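Pyridoxamine 5'-phosphate oxidase-related, FMN-binding (PDB 3F7E) probably binds the deazaflavin coenzyme F420 and acts as an F420-dependent oxidoreductase on CH-CH bonds, possibly including those of aflatoxins. Local coordinates at residues T28-A33 / K50-R55; E41-T46 / V63-I68. All coordinates share one frame; numbering follows the deposited sequence.

Contact 1 (T28-A33 / K50-R55); sequences TPQVNA and KRQKYR
Gln30 and Asn32, two residues apart on strand 29-34, meet the first turn of helix 52-59 through Lys53 and Gln52. No hydrogen bond crosses between 28-33 and 50-55.

The polar bonding lies within each partner. On the strand, Asn32 ND2 donates to Gln30 OE1 at 3.1 Å. The N-H to acceptor angle is 155°. The donor lies in the carbonyl plane, on a lone pair, and the acceptor is close to the Asn32 amide plane. This ties the two amides into one polar patch. On the helix, Arg55 approaches Gln52 side-on. Arg55 NE (3.1 Å) and Arg55 NH1 (2.9 Å) both donate to Gln52 OE1 from the same face, above the carbonyl plane. The Gln52 chain bends at chi2 (61°), which leads its end away from the strand, where NE2 hydrogen-bonds Asn56 OD1.

The van der Waals contact does the joining. Gln30 has CG anti to its N (chi1 180°) and runs out extended, which carries its amide to the helix. There it crosses Lys53 at about a right angle. Gln30 OE1 sits only 3.0 Å from Lys53 CG. Gln30 NE2 packs against Gln52 CG at 3.6 Å, with the two amide planes well tilted from each other. The extended Lys53 chain comes from the direction opposite to Asn32. Lys53 CE lies 3.4 Å from Asn32 ND2 and 3.6 Å from Asn32 CG.

The strand also faces the second subunit, where Glu78 of that subunit accepts a bond from Val31 N.

The helix thus offers methylene groups to amides whose mutual bond is already made. Gln30 OE1 accepts the Asn32 N-H and lies in close contact with the Lys53 methylene CG. The joint probably rests mainly on van der Waals packing, with at most a weak polar component.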
loop_
_atom_site.group_PDB
_atom_site.type_symbol
_atom_site.label_atom_id
_atom_site.label_comp_id
_atom_site.label_asym_id
_atom_site.label_seq_id
_atom_site.Cartn_x
_atom_site.Cartn_y
_atom_site.Cartn_z
ATOM N N THR A 28 -5.692 14.090 -0.762
ATOM C CA THR A 28 -5.406 12.943 -1.636
ATOM C C THR A 28 -4.351 12.024 -0.996
ATOM O O THR A 28 -3.536 12.487 -0.224
ATOM C CB THR A 28 -4.958 13.396 -3.041
ATOM O OG1 THR A 28 -3.687 14.048 -2.967
ATOM C CG2 THR A 28 -5.980 14.373 -3.682
ATOM N N PRO A 29 -4.386 10.714 -1.291
ATOM C CA PRO A 29 -3.500 9.764 -0.599
ATOM C C PRO A 29 -2.130 9.612 -1.235
ATOM O O PRO A 29 -1.921 9.930 -2.415
ATOM C CB PRO A 29 -4.294 8.460 -0.662
ATOM C CG PRO A 29 -5.041 8.554 -1.976
ATOM C CD PRO A 29 -5.359 10.020 -2.177
ATOM N N GLN A 30 -1.214 9.100 -0.424
ATOM C CA GLN A 30 0.146 8.739 -0.811
ATOM C C GLN A 30 0.386 7.339 -0.231
ATOM O O GLN A 30 -0.038 7.077 0.895
ATOM C CB GLN A 30 1.153 9.727 -0.164
ATOM C CG GLN A 30 2.560 9.393 -0.523
ATOM C CD GLN A 30 3.544 10.457 -0.171
ATOM O OE1 GLN A 30 4.696 10.136 0.102
ATOM N NE2 GLN A 30 3.123 11.726 -0.185
ATOM N N VAL A 31 1.092 6.454 -0.952
ATOM C CA VAL A 31 1.416 5.140 -0.396
ATOM C C VAL A 31 2.799 4.727 -0.901
ATOM O O VAL A 31 3.141 4.891 -2.090
ATOM C CB VAL A 31 0.298 4.097 -0.706
ATOM C CG1 VAL A 31 0.095 3.908 -2.199
ATOM C CG2 VAL A 31 0.584 2.771 -0.054
ATOM N N ASN A 32 3.591 4.160 -0.006
ATOM C CA ASN A 32 4.979 3.806 -0.303
ATOM C C ASN A 32 5.337 2.489 0.362
ATOM O O ASN A 32 4.965 2.239 1.516
ATOM C CB ASN A 32 5.946 4.872 0.229
ATOM C CG ASN A 32 5.667 6.227 -0.353
ATOM O OD1 ASN A 32 5.997 6.473 -1.525
ATOM N ND2 ASN A 32 5.018 7.109 0.424
ATOM N N ALA A 33 6.104 1.652 -0.334
ATOM C CA ALA A 33 6.614 0.405 0.249
ATOM C C ALA A 33 7.693 0.766 1.268
ATOM O O ALA A 33 8.583 1.572 0.989
ATOM C CB ALA A 33 7.192 -0.472 -0.856
ATOM N N LYS A 50 12.465 15.762 5.661
ATOM C CA LYS A 50 12.550 16.599 4.464
ATOM C C LYS A 50 11.641 16.190 3.306
ATOM O O LYS A 50 11.583 16.896 2.285
ATOM C CB LYS A 50 13.999 16.662 3.978
ATOM C CG LYS A 50 14.949 17.409 4.911
ATOM C CD LYS A 50 16.227 17.794 4.186
ATOM C CE LYS A 50 17.057 18.772 5.010
ATOM N NZ LYS A 50 18.509 18.679 4.672
ATOM N N ARG A 51 10.953 15.055 3.437
ATOM C CA ARG A 51 10.055 14.554 2.377
ATOM C C ARG A 51 8.568 14.742 2.665
ATOM O O ARG A 51 8.170 14.996 3.809
ATOM C CB ARG A 51 10.279 13.060 2.078
ATOM C CG ARG A 51 11.704 12.540 2.055
ATOM C CD ARG A 51 12.397 12.653 0.687
ATOM N NE ARG A 51 11.587 12.350 -0.509
ATOM C CZ ARG A 51 11.692 11.244 -1.248
ATOM N NH1 ARG A 51 12.543 10.285 -0.911
ATOM N NH2 ARG A 51 10.927 11.088 -2.325
ATOM N N GLN A 52 7.753 14.559 1.625
ATOM C CA GLN A 52 6.322 14.785 1.713
ATOM C C GLN A 52 5.649 13.848 2.711
ATOM O O GLN A 52 4.698 14.249 3.377
ATOM C CB GLN A 52 5.644 14.652 0.344
ATOM C CG GLN A 52 4.195 15.091 0.349
ATOM C CD GLN A 52 4.013 16.554 0.739
ATOM O OE1 GLN A 52 4.715 17.447 0.228
ATOM N NE2 GLN A 52 3.067 16.809 1.646
ATOM N N LYS A 53 6.105 12.594 2.781
ATOM C CA LYS A 53 5.465 11.636 3.689
ATOM C C LYS A 53 5.495 12.156 5.129
ATOM O O LYS A 53 4.525 12.024 5.874
ATOM C CB LYS A 53 6.176 10.275 3.667
ATOM C CG LYS A 53 6.582 9.713 2.347
ATOM C CD LYS A 53 7.600 8.600 2.562
ATOM C CE LYS A 53 8.208 8.107 1.264
ATOM N NZ LYS A 53 9.108 6.948 1.543
ATOM N N TYR A 54 6.616 12.766 5.518
ATOM C CA TYR A 54 6.715 13.386 6.832
ATOM C C TYR A 54 5.762 14.560 7.005
ATOM O O TYR A 54 5.051 14.651 8.010
ATOM C CB TYR A 54 8.162 13.815 7.106
ATOM C CG TYR A 54 8.391 14.619 8.362
ATOM C CD1 TYR A 54 8.614 13.992 9.574
ATOM C CD2 TYR A 54 8.410 16.006 8.328
ATOM C CE1 TYR A 54 8.842 14.739 10.738
ATOM C CE2 TYR A 54 8.633 16.758 9.460
ATOM C CZ TYR A 54 8.847 16.124 10.666
ATOM O OH TYR A 54 9.069 16.887 11.781
ATOM N N ARG A 55 5.740 15.457 6.019
ATOM C CA ARG A 55 4.794 16.570 6.073
ATOM C C ARG A 55 3.344 16.101 6.172
ATOM O O ARG A 55 2.541 16.693 6.889
ATOM C CB ARG A 55 4.982 17.491 4.877
ATOM C CG ARG A 55 6.323 18.150 4.878
ATOM C CD ARG A 55 6.472 19.233 3.797
ATOM N NE ARG A 55 6.540 18.719 2.425
ATOM C CZ ARG A 55 7.650 18.300 1.811
ATOM N NH1 ARG A 55 7.588 17.899 0.546
ATOM N NH2 ARG A 55 8.825 18.289 2.442
#

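Contact 2 (E41-T46 / V63-I68); sequences EVLRFT and VAMSVI
Leu43 and Phe45 meet Met65 across the contact, and just before their strand Asp39 OD2 accepts hydrogen bonds from both Glu41 N and Val42 N. Phe45 and Met65 form a Met-aromatic contact inside the barrel, consistent with the split-barrel fold of the FMN-binding family. No polar bond links 41-46 with 63-68. Met65 is present as selenomethionine. Strands 43-48 and 62-68 are not neighbours in the sheet: strands 116-127 and 76-88 come between them. The side chains therefore meet across the interior. Even the nearest CA atoms, of Leu43 and Met65, are 9.7 Å apart.

Met65 SE approaches the ring edge near its plane, 3.7 Å from Phe45 CZ and 3.8 Å from Phe45 CE2. It lies 82° off the ring normal, so the rim hydrogens, not the pi face, probably meet it. Leu43 and Phe45 make backbone hydrogen bonds with Val121 and Ile119 of strand 116-127. Leu20 and Phe36 also pack on both Phe45 and Met65.

The Met65 chain runs extended to SE and then bends, with chi3 at 80°. The bend leads its methyl to the fork of Leu43: Met65 CE lies 4.1 Å from Leu43 CD2 and 4.2 Å from Leu43 CD1.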
loop_
_atom_site.group_PDB
_atom_site.type_symbol
_atom_site.label_atom_id
_atom_site.label_comp_id
_atom_site.label_asym_id
_atom_site.label_seq_id
_atom_site.Cartn_x
_atom_site.Cartn_y
_atom_site.Cartn_z
ATOM N N GLU A 41 3.237 -4.046 20.081
ATOM C CA GLU A 41 2.348 -2.934 20.453
ATOM C C GLU A 41 2.293 -1.808 19.408
ATOM O O GLU A 41 1.224 -1.329 19.086
ATOM C CB GLU A 41 2.746 -2.378 21.811
ATOM C CG GLU A 41 2.707 -3.491 22.874
ATOM C CD GLU A 41 2.984 -3.034 24.256
ATOM O OE1 GLU A 41 3.195 -1.815 24.467
ATOM O OE2 GLU A 41 2.974 -3.922 25.144
ATOM N N VAL A 42 3.450 -1.411 18.891
ATOM C CA VAL A 42 3.525 -0.318 17.919
ATOM C C VAL A 42 4.389 -0.720 16.734
ATOM O O VAL A 42 5.269 -1.585 16.826
ATOM C CB VAL A 42 4.039 1.007 18.569
ATOM C CG1 VAL A 42 3.066 1.512 19.631
ATOM C CG2 VAL A 42 5.457 0.892 19.076
ATOM N N LEU A 43 4.107 -0.077 15.607
ATOM C CA LEU A 43 4.925 -0.160 14.383
ATOM C C LEU A 43 5.888 1.016 14.364
ATOM O O LEU A 43 5.519 2.132 14.754
ATOM C CB LEU A 43 4.022 -0.051 13.141
ATOM C CG LEU A 43 3.088 -1.252 12.917
ATOM C CD1 LEU A 43 1.904 -0.870 12.003
ATOM C CD2 LEU A 43 3.856 -2.467 12.367
ATOM N N ARG A 44 7.114 0.783 13.900
ATOM C CA ARG A 44 8.087 1.868 13.732
ATOM C C ARG A 44 8.632 1.865 12.303
ATOM O O ARG A 44 8.890 0.784 11.729
ATOM C CB ARG A 44 9.233 1.719 14.738
ATOM C CG ARG A 44 8.820 2.025 16.155
ATOM C CD ARG A 44 10.019 1.853 17.131
ATOM N NE ARG A 44 9.730 2.352 18.481
ATOM C CZ ARG A 44 9.139 1.630 19.425
ATOM N NH1 ARG A 44 8.805 0.364 19.199
ATOM N NH2 ARG A 44 8.879 2.179 20.598
ATOM N N PHE A 45 8.815 3.078 11.768
ATOM C CA PHE A 45 9.324 3.311 10.412
ATOM C C PHE A 45 10.467 4.313 10.451
ATOM O O PHE A 45 10.526 5.142 11.350
ATOM C CB PHE A 45 8.217 3.897 9.517
ATOM C CG PHE A 45 6.954 3.078 9.502
ATOM C CD1 PHE A 45 5.948 3.257 10.482
ATOM C CD2 PHE A 45 6.767 2.108 8.527
ATOM C CE1 PHE A 45 4.795 2.488 10.456
ATOM C CE2 PHE A 45 5.625 1.345 8.498
ATOM C CZ PHE A 45 4.636 1.523 9.466
ATOM N N THR A 46 11.340 4.262 9.434
ATOM C CA THR A 46 12.371 5.261 9.269
ATOM C C THR A 46 11.912 6.246 8.190
ATOM O O THR A 46 11.445 5.849 7.127
ATOM C CB THR A 46 13.756 4.647 8.917
ATOM O OG1 THR A 46 14.711 5.694 8.730
ATOM C CG2 THR A 46 13.720 3.775 7.644
ATOM N N VAL A 63 -2.756 6.946 9.562
ATOM C CA VAL A 63 -2.059 6.177 8.552
ATOM C C VAL A 63 -2.711 4.794 8.394
ATOM O O VAL A 63 -3.542 4.371 9.215
ATOM C CB VAL A 63 -0.554 6.007 8.886
ATOM C CG1 VAL A 63 0.097 7.357 9.039
ATOM C CG2 VAL A 63 -0.317 5.109 10.125
ATOM N N ALA A 64 -2.309 4.073 7.351
ATOM C CA ALA A 64 -2.754 2.692 7.163
ATOM C C ALA A 64 -1.615 1.922 6.509
ATOM O O ALA A 64 -0.910 2.469 5.685
ATOM C CB ALA A 64 -4.020 2.634 6.297
HETATM N N MSE A 65 -1.448 0.646 6.857
HETATM C CA MSE A 65 -0.371 -0.178 6.269
HETATM C C MSE A 65 -0.951 -1.504 5.816
HETATM O O MSE A 65 -1.722 -2.162 6.530
HETATM C CB MSE A 65 0.744 -0.457 7.292
HETATM C CG MSE A 65 1.962 -1.112 6.672
HETATM SE SE MSE A 65 3.341 -1.589 7.947
HETATM C CE MSE A 65 2.552 -3.235 8.603
ATOM N N SER A 66 -0.572 -1.899 4.607
ATOM C CA SER A 66 -0.958 -3.169 3.989
ATOM C C SER A 66 0.268 -4.065 3.850
ATOM O O SER A 66 1.289 -3.686 3.261
ATOM C CB SER A 66 -1.553 -2.875 2.599
ATOM O OG SER A 66 -1.686 -4.073 1.845
ATOM N N VAL A 67 0.182 -5.366 4.428
ATOM C CA VAL A 67 1.234 -6.365 4.291
ATOM C C VAL A 67 0.555 -7.622 3.759
ATOM O O VAL A 67 -0.540 -7.983 4.201
ATOM C CB VAL A 67 2.063 -6.542 5.616
ATOM C CG1 VAL A 67 1.180 -6.963 6.770
ATOM C CG2 VAL A 67 3.240 -7.503 5.432
ATOM N N ILE A 68 1.183 -8.246 2.764
ATOM C CA ILE A 68 0.651 -9.458 2.172
ATOM C C ILE A 68 1.680 -10.568 2.236
ATOM O O ILE A 68 2.881 -10.329 2.096
ATOM C CB ILE A 68 0.127 -9.200 0.721
ATOM C CG1 ILE A 68 -0.687 -10.383 0.184
ATOM C CG2 ILE A 68 1.270 -8.816 -0.240
ATOM C CD1 ILE A 68 -1.479 -10.039 -1.075
#

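Overall arrangement
Both contacts reach the same antiparallel sheet, contact 1 through strand 29-34 and contact 2 through strands 43-48 and 62-68. Their centres are about 14 Å apart. Contact 2 is in the core, its centre about 4 Å from that of the chain. Contact 1 is further out, its centre about 12 Å from that of the chain, and only partly buried. They interlock along the chain: strand 43-48, helix 52-59 and strand 62-68 follow one another, so the helix of contact 1 connects the two strands of contact 2. Both border the second subunit, and the interface pairs them: Val31 packs on Ser66 of the second subunit, and Ala64 on Val31 of that subunit.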